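Local coordinates for protein amidase, hydantoinase/carbamoylase family (Paraburkholderia phymatum, PDB 6C0D) that probably hydrolyses N-carbamoyl-L-amino acids as a zinc-dependent, homodimeric amidase of the peptidase M20 family, at residues E11-I16 / A410-R415; R51-A55 / I67-V73; R57-L63 / L109-R113. All coordinates share one frame. Numbering follows the deposited sequence.

This metal-binding domain illustrates how helices, a sheet and the first ordered residues are held together by a few local contacts. Interaction 3 is the middle of the three: it joins helices 45-60 and 102-117. Interaction 2 packs the same helix 45-60 on a hairpin, about 14 Å from interaction 3 between centres, and the two touch where Val73 CG1 lies 3.9 Å from Met58 SD. Interaction 1, about 16 Å from interaction 3 between centres, lays residues 11-16 on helix 399-419; Ala413 CB there meets Ile111 CG2 at 3.7 Å. Interactions 1 and 2 stay about 15 Å apart at their nearest atoms. Interaction 2 approaches the metal site, the Arg51 side chain being about 11 Å from a bound zinc.

Interaction 1 of 3, residues E11-I16 / A410-R415; sequences EDFPRI and ARAAAR. With SO4 (sulfate ion), chain D.
The first ordered residues of a chain can be fastened to a helix without a backbone hydrogen bond between them. Residues 11-16 run extended along the 410-415 portion of helix 399-419, in the opposite sense; the nearest CA atoms are those of Phe13 and Arg411, 6.8 Å apart. The poorly ordered Glu11, chi1 and chi2 both t, brings OE2 to 3.9 Å from Arg415 NE, a long salt bridge in which no N-H points at the oxygen. Phe13 (chi1 m) offers a ring face to Arg411, whose side chain is t through chi1 to chi3: Arg411 CZ sits 4.0 Å from the ring centroid, 20° off the normal, with planes at 26°. Arg415 CD reaches the ring edge, 3.8 Å from Phe13 CE2. Beyond the ring, a sulfate, probably from the crystallisation liquor, accepts a very short hydrogen bond, 2.4 Å from Arg411 NH2 to its O2, with Arg415 NH1 2.9 Å from its O4. Pro14 CD rests 3.8 Å from Ala414 CB, and Ile16 CG2 lies 3.7 Å from Ala410 CB. Leu115 of helix 102-117 also touches Pro14. The arrangement is a stacked cation-pi contact beside apolar packing on an alanine-lined helix surface, joining N-terminal segment to C-terminal helix.

Interaction 2 of 3, residues R51-A55 / I67-V73; sequences RRWLA and IDGVGTV
Helix-on-hairpin packing is seen here where residues 51-55 of helix 45-60 pack on the strand ends Ile67 and Val73 that flank the turn between strands 64-67 and 73-76, with the CA atoms of Arg51 and Val73 closest at 6.4 Å. Apolar contacts dominate. Ile67 CD1 (chi1 m, chi2 t) lies 3.7 Å from Arg51 CB and 3.8 Å from Arg52 CG, while Val73, chi1 t, meets Arg51 CG through CG2 at 3.5 Å, Leu54 CD2 through CB at 3.9 Å and Ala55 CB through CG1 at 3.9 Å. Among polar groups, Arg51 (m, t, t) places NH1 2.9 Å from Gly71 O; its NE forms a salt bridge with Asp47, and its side chain is about 6 Å from that of the zinc ligand His89. Within the loop, Asp68 OD1 accepts from Val70 N (3.0 Å), an Asx turn, and from Thr72 N (2.9 Å). Backbone bonds Gly71 N to Asp68 O (3.0 Å) and Asp68 N to Thr72 O (2.8 Å), with Gly71 at phi 99°, define a beta-hairpin with a type I turn and G1 bulge.

Interaction 3 of 3, residues R57-L63 / L109-R113; sequences RMTDAGL and LEIAR. With EDO (1,2-ethanediol), chain L.
Two arginine guanidinium groups come within 3.3 Å (Arg57 NH2 to Arg113 NH1), a pair of donors that cannot hydrogen-bond; Arg113 NH1 lies over one face of the Arg57 guanidinium. Arg57 takes m at chi1 to chi3, Arg113 m, t, m. The helices advance in the same sense, with CA atoms 6.8 Å apart for Met58 and Leu109 and 5.9 Å for Ala61 and Arg113. Beneath the charges, Leu109 (t, p) puts CD2 3.8 Å from Arg57 CB and CD1 4.1 Å from both Met58 CG and Ala61 CB, while Ala61 CB also packs at 3.6 Å on Arg113 CG. A Schellman motif ends helix 45-60: Gly62 N bonds Thr59 O at 2.8 Å and Leu63 N bonds Met58 O at 3.0 Å, with Gly62 at phi 94°. One water donates to Arg57 O (2.8 Å) and accepts from Arg113 NH1 (2.9 Å); it also bonds O2 of an ethanediol (2.8 Å), probably from the crystallisation liquor, whose O1 takes a weak hydrogen bond (3.5 Å) from Arg57 NH2. Arg113 NH2 forms a salt bridge with Glu110 OE1 at 2.8 Å, Arg57 NH1 a weakly hydrogen-bonded salt bridge with Asp60 OD2 at 3.3 Å, and both arginines form salt bridges with Asp24 of helix 18-30. The close like charges are thus largely offset by Asp24, Glu110 and Asp60, bringing a third helix into the junction, while water merely gives Arg113 NH1 an acceptor.

Interaction 1 of 3, residues E11-I16 / A410-R415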
# COMPACT_ATOMS: atom_id res chain seq x y z
N GLU A 11 12.05 -44.14 42.17
CA GLU A 11 10.93 -43.58 41.41
C GLU A 11 10.95 -44.09 39.97
O GLU A 11 11.90 -43.85 39.23
CB GLU A 11 10.98 -42.05 41.44
CG GLU A 11 9.61 -41.38 41.29
CD GLU A 11 9.69 -39.86 41.17
OE1 GLU A 11 10.80 -39.31 41.35
OE2 GLU A 11 8.63 -39.23 40.90
N ASP A 12 9.90 -44.81 39.58
CA ASP A 12 9.78 -45.33 38.22
C ASP A 12 9.03 -44.33 37.35
O ASP A 12 7.97 -43.83 37.73
CB ASP A 12 9.07 -46.68 38.20
CG ASP A 12 9.85 -47.76 38.91
OD1 ASP A 12 9.35 -48.27 39.94
OD2 ASP A 12 10.98 -48.07 38.46
N PHE A 13 9.59 -44.05 36.19
CA PHE A 13 8.96 -43.11 35.29
C PHE A 13 8.46 -43.83 34.04
O PHE A 13 9.02 -44.85 33.64
CB PHE A 13 9.93 -41.99 34.90
CG PHE A 13 10.23 -41.04 36.03
CD1 PHE A 13 11.38 -41.18 36.80
CD2 PHE A 13 9.36 -39.99 36.32
CE1 PHE A 13 11.66 -40.30 37.84
CE2 PHE A 13 9.63 -39.10 37.35
CZ PHE A 13 10.78 -39.25 38.11
N PRO A 14 7.42 -43.31 33.39
CA PRO A 14 6.93 -43.93 32.17
C PRO A 14 7.94 -43.79 31.04
O PRO A 14 8.82 -42.93 31.07
CB PRO A 14 5.65 -43.15 31.85
CG PRO A 14 5.38 -42.30 33.05
CD PRO A 14 6.66 -42.10 33.75
N ARG A 15 7.76 -44.62 30.02
CA ARG A 15 8.64 -44.63 28.85
C ARG A 15 7.77 -44.56 27.60
O ARG A 15 6.99 -45.49 27.33
CB ARG A 15 9.50 -45.90 28.85
N ILE A 16 7.88 -43.47 26.83
CA ILE A 16 7.10 -43.39 25.60
C ILE A 16 7.67 -44.37 24.59
O ILE A 16 8.79 -44.87 24.71
CB ILE A 16 7.07 -41.97 25.02
CG1 ILE A 16 8.45 -41.59 24.46
CG2 ILE A 16 6.60 -40.97 26.06
CD1 ILE A 16 8.44 -40.33 23.56
N ALA A 410 5.98 -36.16 28.81
CA ALA A 410 5.50 -37.35 29.52
C ALA A 410 6.02 -37.39 30.96
O ALA A 410 5.28 -37.79 31.88
CB ALA A 410 5.93 -38.61 28.77
N ARG A 411 7.30 -37.05 31.15
CA ARG A 411 7.84 -37.02 32.50
C ARG A 411 7.13 -35.97 33.35
O ARG A 411 6.72 -36.25 34.48
CB ARG A 411 9.35 -36.75 32.47
CG ARG A 411 10.00 -36.72 33.85
CD ARG A 411 11.50 -36.42 33.77
NE ARG A 411 12.11 -36.21 35.09
CZ ARG A 411 12.81 -37.14 35.73
NH1 ARG A 411 13.02 -38.31 35.16
NH2 ARG A 411 13.34 -36.88 36.92
N ALA A 412 6.97 -34.76 32.82
CA ALA A 412 6.23 -33.73 33.54
C ALA A 412 4.79 -34.16 33.82
O ALA A 412 4.26 -33.89 34.90
CB ALA A 412 6.24 -32.43 32.73
N ALA A 413 4.14 -34.78 32.84
CA ALA A 413 2.76 -35.21 33.03
C ALA A 413 2.66 -36.21 34.17
O ALA A 413 1.72 -36.16 34.97
CB ALA A 413 2.19 -35.84 31.76
N ALA A 414 3.63 -37.13 34.25
CA ALA A 414 3.64 -38.09 35.35
C ALA A 414 3.72 -37.37 36.70
O ALA A 414 3.04 -37.76 37.66
CB ALA A 414 4.83 -39.05 35.21
N ARG A 415 4.57 -36.34 36.78
CA ARG A 415 4.75 -35.62 38.04
C ARG A 415 3.54 -34.76 38.35
O ARG A 415 3.12 -34.66 39.51
CB ARG A 415 6.00 -34.75 37.98
CG ARG A 415 7.31 -35.52 37.84
CD ARG A 415 7.59 -36.36 39.07
NE ARG A 415 7.51 -35.59 40.31
CZ ARG A 415 8.42 -34.71 40.72
NH1 ARG A 415 9.50 -34.47 39.98
NH2 ARG A 415 8.25 -34.07 41.86
S SO4 D . 13.53 -34.14 39.29
O1 SO4 D . 14.37 -32.96 39.48
O2 SO4 D . 14.01 -34.91 38.14
O3 SO4 D . 13.59 -34.96 40.49
O4 SO4 D . 12.15 -33.72 39.05

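Interaction 2 of 3, residues R51-A55 / I67-V73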
# COMPACT_ATOMS: atom_id res chain seq x y z
N ARG A 51 -10.48 -36.76 12.17
CA ARG A 51 -11.06 -36.83 13.51
C ARG A 51 -11.59 -38.22 13.81
O ARG A 51 -11.45 -38.71 14.94
CB ARG A 51 -12.16 -35.78 13.66
CG ARG A 51 -11.59 -34.39 13.74
CD ARG A 51 -12.60 -33.23 13.96
NE ARG A 51 -11.81 -32.04 13.69
CZ ARG A 51 -11.09 -31.38 14.59
NH1 ARG A 51 -11.13 -31.69 15.88
NH2 ARG A 51 -10.33 -30.37 14.18
N ARG A 52 -12.19 -38.88 12.82
CA ARG A 52 -12.63 -40.25 13.04
C ARG A 52 -11.45 -41.17 13.30
O ARG A 52 -11.49 -42.02 14.20
CB ARG A 52 -13.46 -40.73 11.84
CG ARG A 52 -14.80 -40.04 11.75
CD ARG A 52 -15.54 -40.38 10.47
NE ARG A 52 -16.85 -39.74 10.46
CZ ARG A 52 -17.51 -39.40 9.36
NH1 ARG A 52 -16.97 -39.65 8.17
NH2 ARG A 52 -18.69 -38.82 9.45
N TRP A 53 -10.36 -41.00 12.53
CA TRP A 53 -9.16 -41.79 12.78
C TRP A 53 -8.64 -41.53 14.19
O TRP A 53 -8.34 -42.47 14.94
CB TRP A 53 -8.09 -41.47 11.74
CG TRP A 53 -6.75 -42.05 12.11
CD1 TRP A 53 -6.32 -43.32 11.88
CD2 TRP A 53 -5.68 -41.38 12.80
NE1 TRP A 53 -5.05 -43.49 12.39
CE2 TRP A 53 -4.63 -42.31 12.95
CE3 TRP A 53 -5.51 -40.08 13.28
CZ2 TRP A 53 -3.43 -41.98 13.57
CZ3 TRP A 53 -4.30 -39.75 13.90
CH2 TRP A 53 -3.28 -40.70 14.04
N LEU A 54 -8.56 -40.25 14.58
CA LEU A 54 -8.05 -39.91 15.89
C LEU A 54 -8.90 -40.50 17.01
O LEU A 54 -8.37 -41.02 18.00
CB LEU A 54 -7.98 -38.39 16.04
CG LEU A 54 -7.47 -37.91 17.38
CD1 LEU A 54 -6.01 -38.35 17.57
CD2 LEU A 54 -7.61 -36.40 17.47
N ALA A 55 -10.22 -40.44 16.86
CA ALA A 55 -11.08 -41.01 17.89
C ALA A 55 -10.86 -42.51 18.00
O ALA A 55 -10.88 -43.07 19.10
CB ALA A 55 -12.55 -40.69 17.59
N ILE A 67 -16.16 -37.69 18.73
CA ILE A 67 -16.26 -36.35 18.16
C ILE A 67 -17.53 -35.71 18.73
O ILE A 67 -18.62 -36.27 18.59
CB ILE A 67 -16.31 -36.40 16.63
CG1 ILE A 67 -15.14 -37.22 16.07
CG2 ILE A 67 -16.33 -34.99 16.04
CD1 ILE A 67 -15.24 -37.53 14.58
N ASP A 68 -17.39 -34.54 19.36
CA ASP A 68 -18.53 -33.97 20.07
C ASP A 68 -19.35 -33.06 19.15
O ASP A 68 -19.11 -32.98 17.94
CB ASP A 68 -18.07 -33.26 21.35
CG ASP A 68 -17.66 -31.80 21.13
OD1 ASP A 68 -17.34 -31.42 19.99
OD2 ASP A 68 -17.64 -31.04 22.12
N GLY A 69 -20.32 -32.36 19.73
CA GLY A 69 -21.28 -31.54 19.01
C GLY A 69 -20.70 -30.35 18.28
O GLY A 69 -21.39 -29.78 17.44
N VAL A 70 -19.47 -29.93 18.59
CA VAL A 70 -18.83 -28.86 17.82
C VAL A 70 -17.67 -29.36 16.98
O VAL A 70 -17.06 -28.57 16.25
CB VAL A 70 -18.38 -27.69 18.72
CG1 VAL A 70 -19.60 -26.98 19.32
CG2 VAL A 70 -17.44 -28.18 19.83
N GLY A 71 -17.37 -30.66 17.03
CA GLY A 71 -16.27 -31.21 16.26
C GLY A 71 -15.00 -31.42 17.04
O GLY A 71 -13.99 -31.83 16.44
N THR A 72 -14.99 -31.16 18.34
CA THR A 72 -13.83 -31.49 19.15
C THR A 72 -13.71 -33.01 19.26
O THR A 72 -14.72 -33.71 19.38
CB THR A 72 -13.96 -30.85 20.54
OG1 THR A 72 -13.71 -29.44 20.43
CG2 THR A 72 -12.99 -31.48 21.55
N VAL A 73 -12.49 -33.53 19.19
CA VAL A 73 -12.26 -34.93 19.50
C VAL A 73 -11.78 -34.97 20.94
O VAL A 73 -10.77 -34.33 21.28
CB VAL A 73 -11.23 -35.59 18.56
CG1 VAL A 73 -11.32 -37.12 18.70
CG2 VAL A 73 -11.48 -35.19 17.12

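Interaction 3 of 3, residues R57-L63 / L109-R113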
# COMPACT_ATOMS: atom_id res chain seq x y z
N ARG A 57 -8.00 -44.06 17.42
CA ARG A 57 -6.73 -44.24 18.12
C ARG A 57 -6.90 -44.03 19.62
O ARG A 57 -6.27 -44.73 20.43
CB ARG A 57 -5.65 -43.28 17.58
CG ARG A 57 -5.22 -43.57 16.15
CD ARG A 57 -4.64 -45.00 16.04
NE ARG A 57 -3.23 -45.07 16.45
CZ ARG A 57 -2.69 -46.11 17.07
NH1 ARG A 57 -3.44 -47.17 17.38
NH2 ARG A 57 -1.40 -46.10 17.38
N MET A 58 -7.70 -43.03 20.01
CA MET A 58 -7.99 -42.84 21.43
C MET A 58 -8.71 -44.04 22.01
O MET A 58 -8.43 -44.46 23.14
CB MET A 58 -8.84 -41.58 21.62
CG MET A 58 -8.12 -40.28 21.25
SD MET A 58 -9.27 -38.89 21.44
CE MET A 58 -8.22 -37.49 21.09
N THR A 59 -9.66 -44.60 21.25
CA THR A 59 -10.35 -45.80 21.71
C THR A 59 -9.37 -46.95 21.86
O THR A 59 -9.39 -47.65 22.88
CB THR A 59 -11.47 -46.15 20.74
OG1 THR A 59 -12.43 -45.08 20.74
CG2 THR A 59 -12.15 -47.45 21.16
N ASP A 60 -8.49 -47.15 20.86
CA ASP A 60 -7.46 -48.18 20.95
C ASP A 60 -6.64 -48.02 22.22
O ASP A 60 -6.20 -49.01 22.81
CB ASP A 60 -6.52 -48.12 19.74
CG ASP A 60 -7.20 -48.48 18.43
OD1 ASP A 60 -8.25 -49.14 18.45
OD2 ASP A 60 -6.65 -48.09 17.38
N ALA A 61 -6.39 -46.78 22.62
CA ALA A 61 -5.60 -46.51 23.82
C ALA A 61 -6.38 -46.75 25.10
O ALA A 61 -5.79 -46.63 26.18
CB ALA A 61 -5.10 -45.06 23.81
N GLY A 62 -7.67 -47.06 25.02
CA GLY A 62 -8.49 -47.27 26.20
C GLY A 62 -9.25 -46.06 26.70
O GLY A 62 -9.81 -46.13 27.81
N LEU A 63 -9.28 -44.97 25.95
CA LEU A 63 -10.06 -43.81 26.37
C LEU A 63 -11.50 -43.91 25.86
O LEU A 63 -11.80 -44.61 24.89
CB LEU A 63 -9.42 -42.52 25.85
CG LEU A 63 -7.93 -42.36 26.19
CD1 LEU A 63 -7.32 -41.17 25.43
CD2 LEU A 63 -7.77 -42.16 27.69
N LEU A 109 -1.96 -38.16 23.18
CA LEU A 109 -2.28 -39.57 22.99
C LEU A 109 -1.15 -40.46 23.47
O LEU A 109 -1.38 -41.45 24.19
CB LEU A 109 -2.58 -39.82 21.51
CG LEU A 109 -3.00 -41.21 21.04
CD1 LEU A 109 -4.30 -41.61 21.71
CD2 LEU A 109 -3.15 -41.20 19.49
N GLU A 110 0.08 -40.15 23.08
CA GLU A 110 1.19 -41.02 23.46
C GLU A 110 1.42 -40.97 24.96
O GLU A 110 1.75 -41.99 25.59
CB GLU A 110 2.47 -40.63 22.73
CG GLU A 110 3.70 -41.44 23.18
CD GLU A 110 3.55 -42.94 22.94
OE1 GLU A 110 2.74 -43.34 22.06
OE2 GLU A 110 4.23 -43.73 23.63
N ILE A 111 1.27 -39.79 25.56
CA ILE A 111 1.45 -39.67 27.00
C ILE A 111 0.40 -40.46 27.74
O ILE A 111 0.70 -41.16 28.71
CB ILE A 111 1.46 -38.19 27.41
CG1 ILE A 111 2.72 -37.51 26.83
CG2 ILE A 111 1.44 -38.05 28.95
CD1 ILE A 111 2.65 -35.99 26.86
N ALA A 112 -0.86 -40.42 27.27
CA ALA A 112 -1.89 -41.26 27.88
C ALA A 112 -1.53 -42.73 27.78
O ALA A 112 -1.65 -43.48 28.76
CB ALA A 112 -3.24 -40.99 27.22
N ARG A 113 -1.04 -43.16 26.61
CA ARG A 113 -0.64 -44.55 26.44
C ARG A 113 0.51 -44.89 27.38
O ARG A 113 0.46 -45.89 28.10
CB ARG A 113 -0.26 -44.81 24.97
CG ARG A 113 -1.48 -44.87 24.03
CD ARG A 113 -1.09 -45.29 22.60
NE ARG A 113 -0.17 -44.34 21.97
CZ ARG A 113 -0.33 -43.79 20.77
NH1 ARG A 113 -1.38 -44.11 20.02
NH2 ARG A 113 0.59 -42.94 20.30
C1 EDO L . -0.69 -49.07 20.93
O1 EDO L . -0.95 -48.77 19.55
C2 EDO L . -1.94 -48.89 21.81
O2 EDO L . -3.06 -48.42 21.04
O HOH W 1 -3.64 -45.78 20.51
O HOH W 2 -4.06 -45.66 27.95